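Local coordinates for protein probable endonuclease 4 (Thermotoga maritima, PDB 4HNO) that probably cleaves phosphodiester bonds at apurinic or apyrimidinic sites in damaged DNA, using a cluster of three metal ions, as part of base excision repair, at residues 85-88 with 89-93; 97-100 with 101-104; 119-122 with 123-127; 127-130 with 131-135; 162-165 with 166-170. All blocks are in the same frame, centred on the assembly; numbering follows the deposited sequence.

Contact 1: 85-88 with 89-93; sequences DIWQ and KSVEL
From D85 to K89, I86 to S90, W87 to V91 and Q88 to E92, residues 85-88 and 89-93 are joined by four successive i to i+4 backbone hydrogen bonds of one continuous helix. The carbonyl of I86 carries more than its share. It accepts S90 N at 2.8 Å and also the hydroxyl, S90 OG to I86 O being 2.7 Å, and the two donors arrive from opposite faces of the carbonyl plane. The hydroxyl lies well above that plane, a position reached because OG stands beside its own backbone N (chi1 -70°) and so leans back over the preceding turn. As a serine-to-backbone bond inside a helix, it satisfies a buried polar atom; S90 OG also meets N78 N.

One turn after W87, V91 lays CG2 over a face of the indole, a CH-pi contact with CG2 3.8 Å from the centroid of the six-membered ring and 8° off its normal. Helix 84-104 is the connection between strands 69-72 and 108-115, a beta-alpha-beta unit of the TIM barrel, and W87 faces the next helix, 121-136, where its NE1 bonds to R127 O and its ring touches R130. V91 reaches E134 of the same helix.

The exposed flank is tied by water instead. Water 1 donates to both Q88 O, at 3.1 Å, and E92 OE2, at 2.9 Å, bridging a carbonyl to the carboxylate one turn on. E92 OE2 also forms a salt bridge with K95. K89 lays its aliphatic chain along the D85 carbonyl, CG being 3.3 Å from D85 O.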
loop_
_atom_site.group_PDB
_atom_site.type_symbol
_atom_site.label_atom_id
_atom_site.label_comp_id
_atom_site.label_asym_id
_atom_site.label_seq_id
_atom_site.Cartn_x
_atom_site.Cartn_y
_atom_site.Cartn_z
ATOM N N ASP A 85 9.369 6.286 23.396
ATOM C CA ASP A 85 9.854 7.399 22.570
ATOM C C ASP A 85 9.391 7.232 21.135
ATOM O O ASP A 85 8.772 8.139 20.552
ATOM C CB ASP A 85 11.399 7.461 22.571
ATOM C CG ASP A 85 11.974 8.067 23.828
ATOM O OD1 ASP A 85 11.206 8.335 24.776
ATOM O OD2 ASP A 85 13.216 8.258 23.857
ATOM N N ILE A 86 9.749 6.077 20.573
ATOM C CA ILE A 86 9.459 5.780 19.184
ATOM C C ILE A 86 7.943 5.747 18.982
ATOM O O ILE A 86 7.431 6.290 17.993
ATOM C CB ILE A 86 10.113 4.457 18.729
ATOM C CG1 ILE A 86 11.645 4.568 18.719
ATOM C CG2 ILE A 86 9.625 4.069 17.361
ATOM C CD1 ILE A 86 12.371 3.274 18.341
ATOM N N TRP A 87 7.206 5.145 19.902
ATOM C CA TRP A 87 5.761 5.087 19.755
ATOM C C TRP A 87 5.147 6.497 19.700
ATOM O O TRP A 87 4.355 6.806 18.816
ATOM C CB TRP A 87 5.170 4.243 20.889
ATOM C CG TRP A 87 3.708 4.014 20.729
ATOM C CD1 TRP A 87 3.121 3.013 20.040
ATOM C CD2 TRP A 87 2.654 4.831 21.223
ATOM N NE1 TRP A 87 1.764 3.152 20.074
ATOM C CE2 TRP A 87 1.448 4.263 20.796
ATOM C CE3 TRP A 87 2.614 5.998 21.999
ATOM C CZ2 TRP A 87 0.210 4.794 21.131
ATOM C CZ3 TRP A 87 1.389 6.540 22.314
ATOM C CH2 TRP A 87 0.196 5.934 21.882
ATOM N N GLN A 88 5.509 7.340 20.658
ATOM C CA GLN A 88 4.947 8.692 20.686
ATOM C C GLN A 88 5.309 9.494 19.448
ATOM O O GLN A 88 4.461 10.178 18.874
ATOM C CB GLN A 88 5.415 9.464 21.911
ATOM C CG GLN A 88 4.808 9.008 23.226
ATOM C CD GLN A 88 5.009 10.087 24.270
ATOM O OE1 GLN A 88 4.656 11.240 24.049
ATOM N NE2 GLN A 88 5.589 9.740 25.401
ATOM N N LYS A 89 6.577 9.444 19.059
ATOM C CA LYS A 89 6.993 10.198 17.901
ATOM C C LYS A 89 6.323 9.678 16.629
ATOM O O LYS A 89 6.015 10.444 15.714
ATOM C CB LYS A 89 8.513 10.174 17.788
ATOM C CG LYS A 89 9.206 10.933 18.926
ATOM C CD LYS A 89 10.714 10.734 18.865
ATOM C CE LYS A 89 11.501 11.213 20.097
ATOM N NZ LYS A 89 11.155 12.533 20.606
ATOM N N SER A 90 6.103 8.369 16.576
ATOM C CA SER A 90 5.397 7.742 15.466
ATOM C C SER A 90 3.957 8.226 15.384
ATOM O O SER A 90 3.468 8.536 14.291
ATOM C CB SER A 90 5.428 6.224 15.625
ATOM O OG SER A 90 6.725 5.701 15.416
ATOM N N VAL A 91 3.269 8.290 16.514
ATOM C CA VAL A 91 1.907 8.796 16.520
ATOM C C VAL A 91 1.870 10.231 15.997
ATOM O O VAL A 91 1.028 10.586 15.166
ATOM C CB VAL A 91 1.306 8.701 17.933
ATOM C CG1 VAL A 91 0.036 9.533 18.068
ATOM C CG2 VAL A 91 1.056 7.255 18.305
ATOM N N GLU A 92 2.784 11.073 16.472
ATOM C CA GLU A 92 2.745 12.465 16.058
ATOM C C GLU A 92 3.094 12.630 14.589
ATOM O O GLU A 92 2.503 13.458 13.902
ATOM C CB GLU A 92 3.628 13.335 16.948
ATOM C CG GLU A 92 3.124 13.410 18.386
ATOM C CD GLU A 92 1.693 13.908 18.508
ATOM O OE1 GLU A 92 1.352 14.911 17.843
ATOM O OE2 GLU A 92 0.892 13.259 19.234
ATOM N N LEU A 93 4.048 11.855 14.089
ATOM C CA LEU A 93 4.385 11.964 12.682
ATOM C C LEU A 93 3.253 11.413 11.814
ATOM O O LEU A 93 2.969 11.959 10.756
ATOM C CB LEU A 93 5.721 11.286 12.364
ATOM C CG LEU A 93 6.192 11.441 10.917
ATOM C CD1 LEU A 93 6.306 12.880 10.492
ATOM C CD2 LEU A 93 7.508 10.705 10.737
HETATM O O HOH W 1 2.040 11.002 20.694
#

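Contact 2: 97-100 with 101-104; sequences EVEI and CRKL
I100 and L104 meet one helical turn apart, their side chains lying next to each other and pointing the same way, with I100 CG2 4.1 Å from L104 CD1. The isoleucine makes this touch with its short branch, whereas a chi1 of -66° in L104 turns CG away from the carbonyl carbon of its own residue, which tips the leucine back over the I100 carbonyl and leaves CG 3.5 Å from I100 O. That same oxygen takes the backbone bond from L104 N at 3.0 Å. It is the last of four i to i+4 bonds that carry residues 97-100 into 101-104; the first, C101 N to E97 O at 3.0 Å, is nearly straight at 171°. The thiol of C101 also leans toward that turn, with SG 3.4 Å from E97 O.

Around this apolar centre the polar ends are held by partners from other parts of the fold. E97 is buried, and both carboxylate oxygens are bonded: OE2 to S73 OG, OE1 to H37 NE2 and to G74 N. The grouping of a histidine, a hydroxyl and a backbone amide about one acid probably stabilises its negative charge, and it fastens the helix just beyond the zinc ligand H72. K103 runs out fully extended to a salt bridge with D49 and a bond to P47 O.

The segments form the final two turns of helix 84-104, which crosses back from strand 69-72 to strand 108-115 in the TIM barrel. E97, V98 and C101 press on L109 of the latter strand, while K103 and L104 pack against A52 and F55 of helix 49-61.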
loop_
_atom_site.group_PDB
_atom_site.type_symbol
_atom_site.label_atom_id
_atom_site.label_comp_id
_atom_site.label_asym_id
_atom_site.label_seq_id
_atom_site.Cartn_x
_atom_site.Cartn_y
_atom_site.Cartn_z
ATOM N N GLU A 97 1.335 13.141 8.784
ATOM C CA GLU A 97 1.123 12.562 7.460
ATOM C C GLU A 97 -0.346 12.596 7.060
ATOM O O GLU A 97 -0.648 12.853 5.895
ATOM C CB GLU A 97 1.659 11.134 7.426
ATOM C CG GLU A 97 3.161 11.055 7.519
ATOM C CD GLU A 97 3.661 9.593 7.408
ATOM O OE1 GLU A 97 4.842 9.395 7.096
ATOM O OE2 GLU A 97 2.833 8.679 7.656
ATOM N N VAL A 98 -1.249 12.342 7.995
ATOM C CA VAL A 98 -2.673 12.485 7.697
ATOM C C VAL A 98 -2.989 13.908 7.261
ATOM O O VAL A 98 -3.731 14.124 6.308
ATOM C CB VAL A 98 -3.531 12.048 8.903
ATOM C CG1 VAL A 98 -4.982 12.485 8.722
ATOM C CG2 VAL A 98 -3.433 10.541 9.098
ATOM N N GLU A 99 -2.423 14.893 7.957
ATOM C CA GLU A 99 -2.674 16.263 7.599
ATOM C C GLU A 99 -2.059 16.647 6.255
ATOM O O GLU A 99 -2.641 17.466 5.534
ATOM C CB GLU A 99 -2.279 17.165 8.745
ATOM C CG GLU A 99 -3.239 16.943 9.972
ATOM C CD GLU A 99 -4.743 17.230 9.648
ATOM O OE1 GLU A 99 -5.038 18.338 9.144
ATOM O OE2 GLU A 99 -5.621 16.373 9.867
ATOM N N ILE A 100 -0.918 16.072 5.895
ATOM C CA ILE A 100 -0.374 16.264 4.566
ATOM C C ILE A 100 -1.350 15.724 3.522
ATOM O O ILE A 100 -1.652 16.392 2.527
ATOM C CB ILE A 100 1.013 15.585 4.424
ATOM C CG1 ILE A 100 2.059 16.313 5.264
ATOM C CG2 ILE A 100 1.419 15.514 2.966
ATOM C CD1 ILE A 100 3.329 15.537 5.519
ATOM N N CYS A 101 -1.826 14.494 3.739
ATOM C CA CYS A 101 -2.808 13.936 2.823
ATOM C C CYS A 101 -4.011 14.849 2.695
ATOM O O CYS A 101 -4.476 15.132 1.597
ATOM C CB CYS A 101 -3.266 12.557 3.301
ATOM S SG CYS A 101 -2.035 11.258 3.178
ATOM N N ARG A 102 -4.529 15.302 3.831
ATOM C CA ARG A 102 -5.727 16.131 3.834
ATOM C C ARG A 102 -5.477 17.420 3.044
ATOM O O ARG A 102 -6.345 17.860 2.306
ATOM C CB ARG A 102 -6.138 16.393 5.295
ATOM C CG ARG A 102 -7.399 17.183 5.542
ATOM C CD ARG A 102 -8.733 16.435 5.396
ATOM N NE ARG A 102 -9.026 16.150 4.003
ATOM C CZ ARG A 102 -9.533 17.037 3.156
ATOM N NH1 ARG A 102 -9.751 16.666 1.901
ATOM N NH2 ARG A 102 -9.834 18.288 3.528
ATOM N N LYS A 103 -4.300 18.028 3.172
ATOM C CA LYS A 103 -4.003 19.263 2.456
ATOM C C LYS A 103 -3.915 19.035 0.943
ATOM O O LYS A 103 -4.349 19.881 0.164
ATOM C CB LYS A 103 -2.738 19.909 3.006
ATOM C CG LYS A 103 -2.524 21.299 2.443
ATOM C CD LYS A 103 -1.459 22.090 3.152
ATOM C CE LYS A 103 -1.346 23.483 2.527
ATOM N NZ LYS A 103 -0.367 24.339 3.216
ATOM N N LEU A 104 -3.338 17.903 0.541
ATOM C CA LEU A 104 -3.249 17.538 -0.866
ATOM C C LEU A 104 -4.567 17.046 -1.466
ATOM O O LEU A 104 -4.701 17.027 -2.687
ATOM C CB LEU A 104 -2.190 16.450 -1.067
ATOM C CG LEU A 104 -0.752 16.854 -0.788
ATOM C CD1 LEU A 104 0.158 15.637 -0.889
ATOM C CD2 LEU A 104 -0.273 17.965 -1.718
#

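Contact 3: 119-122 with 123-127; sequences TGEE and EGIDR
T119 and R127 close the start of helix 121-136, the connection from strand 108-115 to strand 143-147 in a beta-alpha-beta unit of the TIM barrel. R127 NH1 donates to T119 OG1 at 3.0 Å, with a bent N-H...O angle of 140° and the oxygen tilted from the guanidinium plane. The hydroxyl is also paired with H116 O, and the same NH1 with A80 O, so the hydroxyl and NH1, each with a second partner, tie the backbone at H116 and A80 to the helix start.

G120 is the N-cap residue. Its carbonyl takes the first bond of the helix, from G124 N at 2.9 Å, and E121 O and E122 O accept in turn from I125 N and D126 N. The backbone of G120, with its positive phi, suits a residue without a side chain, and E123 OE1 fills the place beside it, 3.3 Å from G120 CA.

On the outer side, water serves the acceptors. Water 2 gives a hydrogen to E122 O and a weak one to D126 OD2. Water 3 donates to E123 OE1 at 2.8 Å; its further bridge to the E122 carboxylate holds for one of two conformers of that side chain and is therefore doubtful.

The E121 side chain lies alongside that of I125: the chain is extended, and its OE2 comes to 3.7 Å from I125 CD1.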
loop_
_atom_site.group_PDB
_atom_site.type_symbol
_atom_site.label_atom_id
_atom_site.label_comp_id
_atom_site.label_asym_id
_atom_site.label_seq_id
_atom_site.Cartn_x
_atom_site.Cartn_y
_atom_site.Cartn_z
ATOM N N THR A 119 8.504 -8.478 21.564
ATOM C CA THR A 119 7.829 -8.237 22.838
ATOM C C THR A 119 6.361 -8.658 22.837
ATOM O O THR A 119 5.630 -8.369 23.789
ATOM C CB THR A 119 7.911 -6.760 23.257
ATOM O OG1 THR A 119 7.179 -5.947 22.333
ATOM C CG2 THR A 119 9.357 -6.297 23.349
ATOM N N GLY A 120 5.926 -9.317 21.774
ATOM C CA GLY A 120 4.634 -9.975 21.770
ATOM C C GLY A 120 3.670 -9.410 20.747
ATOM O O GLY A 120 3.432 -8.204 20.704
ATOM N N GLU A 121 3.084 -10.296 19.945
ATOM C CA GLU A 121 2.081 -9.911 18.975
ATOM C C GLU A 121 0.895 -9.233 19.622
ATOM O O GLU A 121 0.455 -8.199 19.141
ATOM C CB GLU A 121 1.603 -11.127 18.175
ATOM C CG GLU A 121 0.531 -10.784 17.144
ATOM C CD GLU A 121 -0.104 -12.009 16.480
ATOM O OE1 GLU A 121 0.604 -12.990 16.218
ATOM O OE2 GLU A 121 -1.317 -11.980 16.200
ATOM N N GLU A 122 0.338 -9.811 20.683
ATOM C CA GLU A 122 -0.892 -9.275 21.257
ATOM C C GLU A 122 -0.658 -7.874 21.808
ATOM O O GLU A 122 -1.448 -6.955 21.583
ATOM C CB GLU A 122 -1.424 -10.194 22.364
ATOM C CG GLU A 122 -1.852 -11.571 21.892
ATOM C CD GLU A 122 -0.696 -12.555 21.793
ATOM O OE1 GLU A 122 0.466 -12.155 22.031
ATOM O OE2 GLU A 122 -0.955 -13.739 21.488
ATOM N N GLU A 123 0.430 -7.702 22.540
ATOM C CA GLU A 123 0.750 -6.417 23.112
ATOM C C GLU A 123 1.079 -5.402 22.012
ATOM O O GLU A 123 0.711 -4.229 22.107
ATOM C CB GLU A 123 1.918 -6.517 24.093
ATOM C CG GLU A 123 1.667 -7.474 25.238
ATOM C CD GLU A 123 2.087 -8.937 24.973
ATOM O OE1 GLU A 123 2.060 -9.410 23.819
ATOM O OE2 GLU A 123 2.443 -9.633 25.949
ATOM N N GLY A 124 1.752 -5.856 20.959
ATOM C CA GLY A 124 2.048 -4.984 19.840
ATOM C C GLY A 124 0.803 -4.548 19.101
ATOM O O GLY A 124 0.693 -3.366 18.739
ATOM N N ILE A 125 -0.136 -5.466 18.883
ATOM C CA ILE A 125 -1.408 -5.098 18.280
ATOM C C ILE A 125 -2.095 -4.043 19.118
ATOM O O ILE A 125 -2.629 -3.072 18.581
ATOM C CB ILE A 125 -2.281 -6.337 18.046
ATOM C CG1 ILE A 125 -1.705 -7.113 16.862
ATOM C CG2 ILE A 125 -3.742 -5.962 17.841
ATOM C CD1 ILE A 125 -2.381 -8.438 16.603
ATOM N N ASP A 126 -2.110 -4.212 20.440
ATOM C CA ASP A 126 -2.771 -3.219 21.272
ATOM C C ASP A 126 -2.093 -1.853 21.139
ATOM O O ASP A 126 -2.783 -0.825 21.141
ATOM C CB ASP A 126 -2.820 -3.663 22.730
ATOM C CG ASP A 126 -3.892 -4.704 23.011
ATOM O OD1 ASP A 126 -3.786 -5.354 24.066
ATOM O OD2 ASP A 126 -4.814 -4.874 22.194
ATOM N N ARG A 127 -0.772 -1.808 21.023
ATOM C CA ARG A 127 -0.079 -0.536 20.837
ATOM C C ARG A 127 -0.442 0.085 19.491
ATOM O O ARG A 127 -0.589 1.308 19.398
ATOM C CB ARG A 127 1.441 -0.686 20.973
ATOM C CG ARG A 127 1.897 -0.915 22.411
ATOM C CD ARG A 127 3.400 -0.820 22.578
ATOM N NE ARG A 127 4.125 -1.855 21.876
ATOM C CZ ARG A 127 4.470 -3.030 22.396
ATOM N NH1 ARG A 127 5.169 -3.878 21.654
ATOM N NH2 ARG A 127 4.125 -3.367 23.646
HETATM O O HOH W 2 -4.255 -7.303 21.176
HETATM O O HOH W 3 2.042 -12.178 24.000
#

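Contact 4: 127-130 with 131-135; sequences RIVR and GLNEV
I128 and L132 lie side by side on the inward face of helix 121-136, which in the TIM barrel links strand 108-115 to strand 143-147. Both side chains point the same way, and I128 CG2 comes to 3.9 Å from L132 CD1. The leucine is folded back over the preceding turn, its chi1 of -70° keeping CG on the side of the backbone N. L132 N to I128 O, 2.8 Å long, runs nearly along the C=O axis, so backbone and side chains draw the same two residues together. Beyond them, I166 of helix 160-169 and I144 of strand 143-147 complete this apolar layer.

V129 and N133 form the second such pair, again aligned in one direction. Here the contact is mixed, V129 CG1 touching N133 ND2 at 3.8 Å, and the amide is turned so that its OD1 can accept from D171 N, beyond the end of helix 160-169. G131 lies on the flank turned to helix 84-104, where, lacking a side chain, its backbone comes close to the W87 ring.

The charged ends of R130 and E134 do not meet. R130 stretches away while E134 bends at chi2, and, in the E134 conformer described, one of two, water 5 spans the gap, while water 4 joins the R130 carbonyl to the same carboxylate oxygen, OE2, donating to both. Water 5, in the guanidinium plane at its edge, accepts from R130 NE at 2.9 Å and donates to E134 OE2 at 3.0 Å.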
loop_
_atom_site.group_PDB
_atom_site.type_symbol
_atom_site.label_atom_id
_atom_site.label_comp_id
_atom_site.label_asym_id
_atom_site.label_seq_id
_atom_site.Cartn_x
_atom_site.Cartn_y
_atom_site.Cartn_z
ATOM N N ARG A 127 -0.772 -1.808 21.023
ATOM C CA ARG A 127 -0.079 -0.536 20.837
ATOM C C ARG A 127 -0.442 0.085 19.491
ATOM O O ARG A 127 -0.589 1.308 19.398
ATOM C CB ARG A 127 1.441 -0.686 20.973
ATOM C CG ARG A 127 1.897 -0.915 22.411
ATOM C CD ARG A 127 3.400 -0.820 22.578
ATOM N NE ARG A 127 4.125 -1.855 21.876
ATOM C CZ ARG A 127 4.470 -3.030 22.396
ATOM N NH1 ARG A 127 5.169 -3.878 21.654
ATOM N NH2 ARG A 127 4.125 -3.367 23.646
ATOM N N ILE A 128 -0.562 -0.735 18.456
ATOM C CA ILE A 128 -0.947 -0.225 17.138
ATOM C C ILE A 128 -2.355 0.368 17.223
ATOM O O ILE A 128 -2.615 1.462 16.723
ATOM C CB ILE A 128 -0.882 -1.309 16.077
ATOM C CG1 ILE A 128 0.551 -1.778 15.856
ATOM C CG2 ILE A 128 -1.479 -0.783 14.761
ATOM C CD1 ILE A 128 0.627 -3.092 15.104
ATOM N N VAL A 129 -3.280 -0.354 17.841
ATOM C CA VAL A 129 -4.639 0.127 18.006
ATOM C C VAL A 129 -4.660 1.445 18.763
ATOM O O VAL A 129 -5.341 2.398 18.369
ATOM C CB VAL A 129 -5.497 -0.931 18.716
ATOM C CG1 VAL A 129 -6.841 -0.379 19.121
ATOM C CG2 VAL A 129 -5.663 -2.165 17.810
ATOM N N ARG A 130 -3.910 1.512 19.859
ATOM C CA ARG A 130 -3.876 2.733 20.653
ATOM C C ARG A 130 -3.371 3.900 19.796
ATOM O O ARG A 130 -3.886 5.006 19.864
ATOM C CB ARG A 130 -2.995 2.514 21.894
ATOM C CG ARG A 130 -3.004 3.650 22.879
ATOM C CD ARG A 130 -2.158 3.347 24.103
ATOM N NE ARG A 130 -2.336 4.401 25.091
ATOM C CZ ARG A 130 -1.915 4.360 26.345
ATOM N NH1 ARG A 130 -1.261 3.304 26.802
ATOM N NH2 ARG A 130 -2.148 5.391 27.148
ATOM N N GLY A 131 -2.333 3.643 19.014
ATOM C CA GLY A 131 -1.776 4.670 18.152
ATOM C C GLY A 131 -2.729 5.107 17.051
ATOM O O GLY A 131 -2.889 6.313 16.806
ATOM N N LEU A 132 -3.359 4.138 16.397
ATOM C CA LEU A 132 -4.349 4.467 15.388
ATOM C C LEU A 132 -5.505 5.254 15.977
ATOM O O LEU A 132 -6.000 6.181 15.347
ATOM C CB LEU A 132 -4.859 3.214 14.696
ATOM C CG LEU A 132 -3.857 2.516 13.788
ATOM C CD1 LEU A 132 -4.440 1.203 13.287
ATOM C CD2 LEU A 132 -3.440 3.408 12.628
ATOM N N ASN A 133 -5.934 4.908 17.184
ATOM C CA ASN A 133 -6.991 5.691 17.806
ATOM C C ASN A 133 -6.541 7.128 18.044
ATOM O O ASN A 133 -7.302 8.062 17.799
ATOM C CB ASN A 133 -7.447 5.053 19.111
ATOM C CG ASN A 133 -8.348 3.873 18.923
ATOM O OD1 ASN A 133 -9.048 3.756 17.917
ATOM N ND2 ASN A 133 -8.358 2.997 19.914
ATOM N N GLU A 134 -5.321 7.329 18.526
ATOM C CA GLU A 134 -4.864 8.688 18.758
ATOM C C GLU A 134 -4.820 9.472 17.452
ATOM O O GLU A 134 -5.166 10.655 17.418
ATOM C CB GLU A 134 -3.490 8.710 19.422
ATOM C CG GLU A 134 -3.526 8.259 20.833
ATOM C CD GLU A 134 -4.562 9.018 21.642
ATOM O OE1 GLU A 134 -4.497 10.270 21.659
ATOM O OE2 GLU A 134 -5.469 8.379 22.223
ATOM N N VAL A 135 -4.405 8.836 16.367
ATOM C CA VAL A 135 -4.344 9.525 15.086
ATOM C C VAL A 135 -5.739 9.793 14.532
ATOM O O VAL A 135 -6.074 10.928 14.175
ATOM C CB VAL A 135 -3.495 8.735 14.092
ATOM C CG1 VAL A 135 -3.545 9.336 12.705
ATOM C CG2 VAL A 135 -2.050 8.622 14.594
HETATM O O HOH W 4 -5.519 5.792 22.071
HETATM O O HOH W 5 -3.910 6.636 24.085
#

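Contact 5: 162-165 with 166-170; sequences QLKK and IRDLV
K164 starts out opposite its backbone N (chi1 175°) and then bends at chi2 and chi3, while D168 swings its carboxylate back toward the preceding turn (chi1 -75°); together these torsions bring the lysine methylenes across the aspartate carboxylate. The touch is carbon to oxygen, K164 CD lying 3.2 Å from D168 OD2, and the ammonium stays apart, with K164 NZ 4.9 Å from that oxygen. NZ turns instead to E161, which also forms a salt bridge with K165. Beneath them D168 N bonds to K164 O at 2.9 Å, one of three i to i+4 backbone bonds here.

These segments make up most of helix 160-169 of the TIM barrel and its exit at V170. The inner side carries I166 and L163, which press on P113 and L146; L163 lies about 6 Å from the side chain of the metal ligand E147. I166 N reaches Q162 O at 3.2 Å, and the isoleucine also meets L132 of helix 121-136. R167 is extended from CG to NE, its guanidinium bonded to V176 O and R173 O.

With K164 NZ and D168 OD2 too far apart to pair directly, any attraction across this turn is probably a longer-range electrostatic one.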
loop_
_atom_site.group_PDB
_atom_site.type_symbol
_atom_site.label_atom_id
_atom_site.label_comp_id
_atom_site.label_asym_id
_atom_site.label_seq_id
_atom_site.Cartn_x
_atom_site.Cartn_y
_atom_site.Cartn_z
ATOM N N GLN A 162 -4.052 -10.843 11.357
ATOM C CA GLN A 162 -3.472 -9.847 12.246
ATOM C C GLN A 162 -3.998 -8.444 11.917
ATOM O O GLN A 162 -4.231 -7.631 12.811
ATOM C CB GLN A 162 -1.948 -9.903 12.155
ATOM C CG GLN A 162 -1.379 -11.196 12.698
ATOM C CD GLN A 162 -0.043 -11.537 12.107
ATOM O OE1 GLN A 162 0.503 -10.808 11.290
ATOM N NE2 GLN A 162 0.450 -12.717 12.440
ATOM N N LEU A 163 -4.169 -8.159 10.625
ATOM C CA LEU A 163 -4.745 -6.877 10.216
ATOM C C LEU A 163 -6.182 -6.766 10.708
ATOM O O LEU A 163 -6.621 -5.697 11.118
ATOM C CB LEU A 163 -4.692 -6.690 8.698
ATOM C CG LEU A 163 -3.338 -6.871 8.045
ATOM C CD1 LEU A 163 -3.440 -6.523 6.572
ATOM C CD2 LEU A 163 -2.260 -6.030 8.702
ATOM N N LYS A 164 -6.928 -7.873 10.640
ATOM C CA LYS A 164 -8.294 -7.897 11.134
ATOM C C LYS A 164 -8.331 -7.654 12.642
ATOM O O LYS A 164 -9.188 -6.920 13.139
ATOM C CB LYS A 164 -8.945 -9.247 10.777
ATOM C CG LYS A 164 -10.327 -9.461 11.333
ATOM C CD LYS A 164 -10.406 -10.009 12.753
ATOM C CE LYS A 164 -9.685 -11.296 12.942
ATOM N NZ LYS A 164 -10.145 -11.963 14.199
ATOM N N LYS A 165 -7.412 -8.253 13.384
ATOM C CA LYS A 165 -7.402 -8.063 14.828
ATOM C C LYS A 165 -7.215 -6.583 15.161
ATOM O O LYS A 165 -7.858 -6.065 16.067
ATOM C CB LYS A 165 -6.324 -8.909 15.488
ATOM C CG LYS A 165 -6.656 -10.384 15.588
ATOM C CD LYS A 165 -5.541 -11.156 16.292
ATOM C CE LYS A 165 -5.959 -12.530 16.719
ATOM N NZ LYS A 165 -6.043 -13.478 15.582
ATOM N N ILE A 166 -6.313 -5.922 14.448
ATOM C CA ILE A 166 -6.102 -4.493 14.634
ATOM C C ILE A 166 -7.362 -3.721 14.270
ATOM O O ILE A 166 -7.886 -2.935 15.068
ATOM C CB ILE A 166 -4.908 -4.001 13.773
ATOM C CG1 ILE A 166 -3.605 -4.629 14.221
ATOM C CG2 ILE A 166 -4.824 -2.472 13.821
ATOM C CD1 ILE A 166 -2.507 -4.558 13.170
ATOM N N ARG A 167 -7.835 -3.917 13.045
ATOM C CA ARG A 167 -8.919 -3.108 12.547
ATOM C C ARG A 167 -10.145 -3.218 13.444
ATOM O O ARG A 167 -10.821 -2.222 13.733
ATOM C CB ARG A 167 -9.271 -3.521 11.120
ATOM C CG ARG A 167 -10.477 -2.774 10.594
ATOM C CD ARG A 167 -10.698 -2.964 9.093
ATOM N NE ARG A 167 -11.800 -2.132 8.716
ATOM C CZ ARG A 167 -13.065 -2.464 8.808
ATOM N NH1 ARG A 167 -13.412 -3.700 9.084
ATOM N NH2 ARG A 167 -13.982 -1.539 8.567
ATOM N N ASP A 168 -10.454 -4.431 13.887
ATOM C CA ASP A 168 -11.688 -4.649 14.611
ATOM C C ASP A 168 -11.675 -3.990 16.001
ATOM O O ASP A 168 -12.732 -3.783 16.586
ATOM C CB ASP A 168 -12.000 -6.136 14.694
ATOM C CG ASP A 168 -12.506 -6.711 13.372
ATOM O OD1 ASP A 168 -12.684 -5.941 12.399
ATOM O OD2 ASP A 168 -12.725 -7.937 13.322
ATOM N N LEU A 169 -10.502 -3.618 16.500
ATOM C CA LEU A 169 -10.391 -2.946 17.786
ATOM C C LEU A 169 -10.367 -1.423 17.686
ATOM O O LEU A 169 -10.532 -0.767 18.703
ATOM C CB LEU A 169 -9.129 -3.411 18.520
ATOM C CG LEU A 169 -9.195 -4.827 19.095
ATOM C CD1 LEU A 169 -7.799 -5.310 19.442
ATOM C CD2 LEU A 169 -10.093 -4.856 20.328
ATOM N N VAL A 170 -10.126 -0.857 16.511
ATOM C CA VAL A 170 -10.000 0.591 16.362
ATOM C C VAL A 170 -11.365 1.263 16.451
ATOM O O VAL A 170 -12.351 0.760 15.909
ATOM C CB VAL A 170 -9.306 0.900 15.014
ATOM C CG1 VAL A 170 -9.357 2.369 14.628
ATOM C CG2 VAL A 170 -7.866 0.434 15.059
#

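Contacts 1 and 2 lie in series on helix 84-104, contacts 3 and 4 on helix 121-136, where they share R127, and contact 5 on helix 160-169. Contact 2 is the buried one, with an apolar centre and a fully bonded glutamate; the other four are partly buried. Water bridges to acids mark the outer flanks of contacts 1, 3 and 4, whereas contact 5 has a methylene-carboxylate touch and no water bridge. Helix 121-136 stands between its neighbours: R127 O ties contacts 3 and 4 to W87 of contact 1, V135 of contact 4 meets V98 of contact 2, and I166 of contact 5 packs on I125 of contact 3 and on V129 and L132 of contact 4.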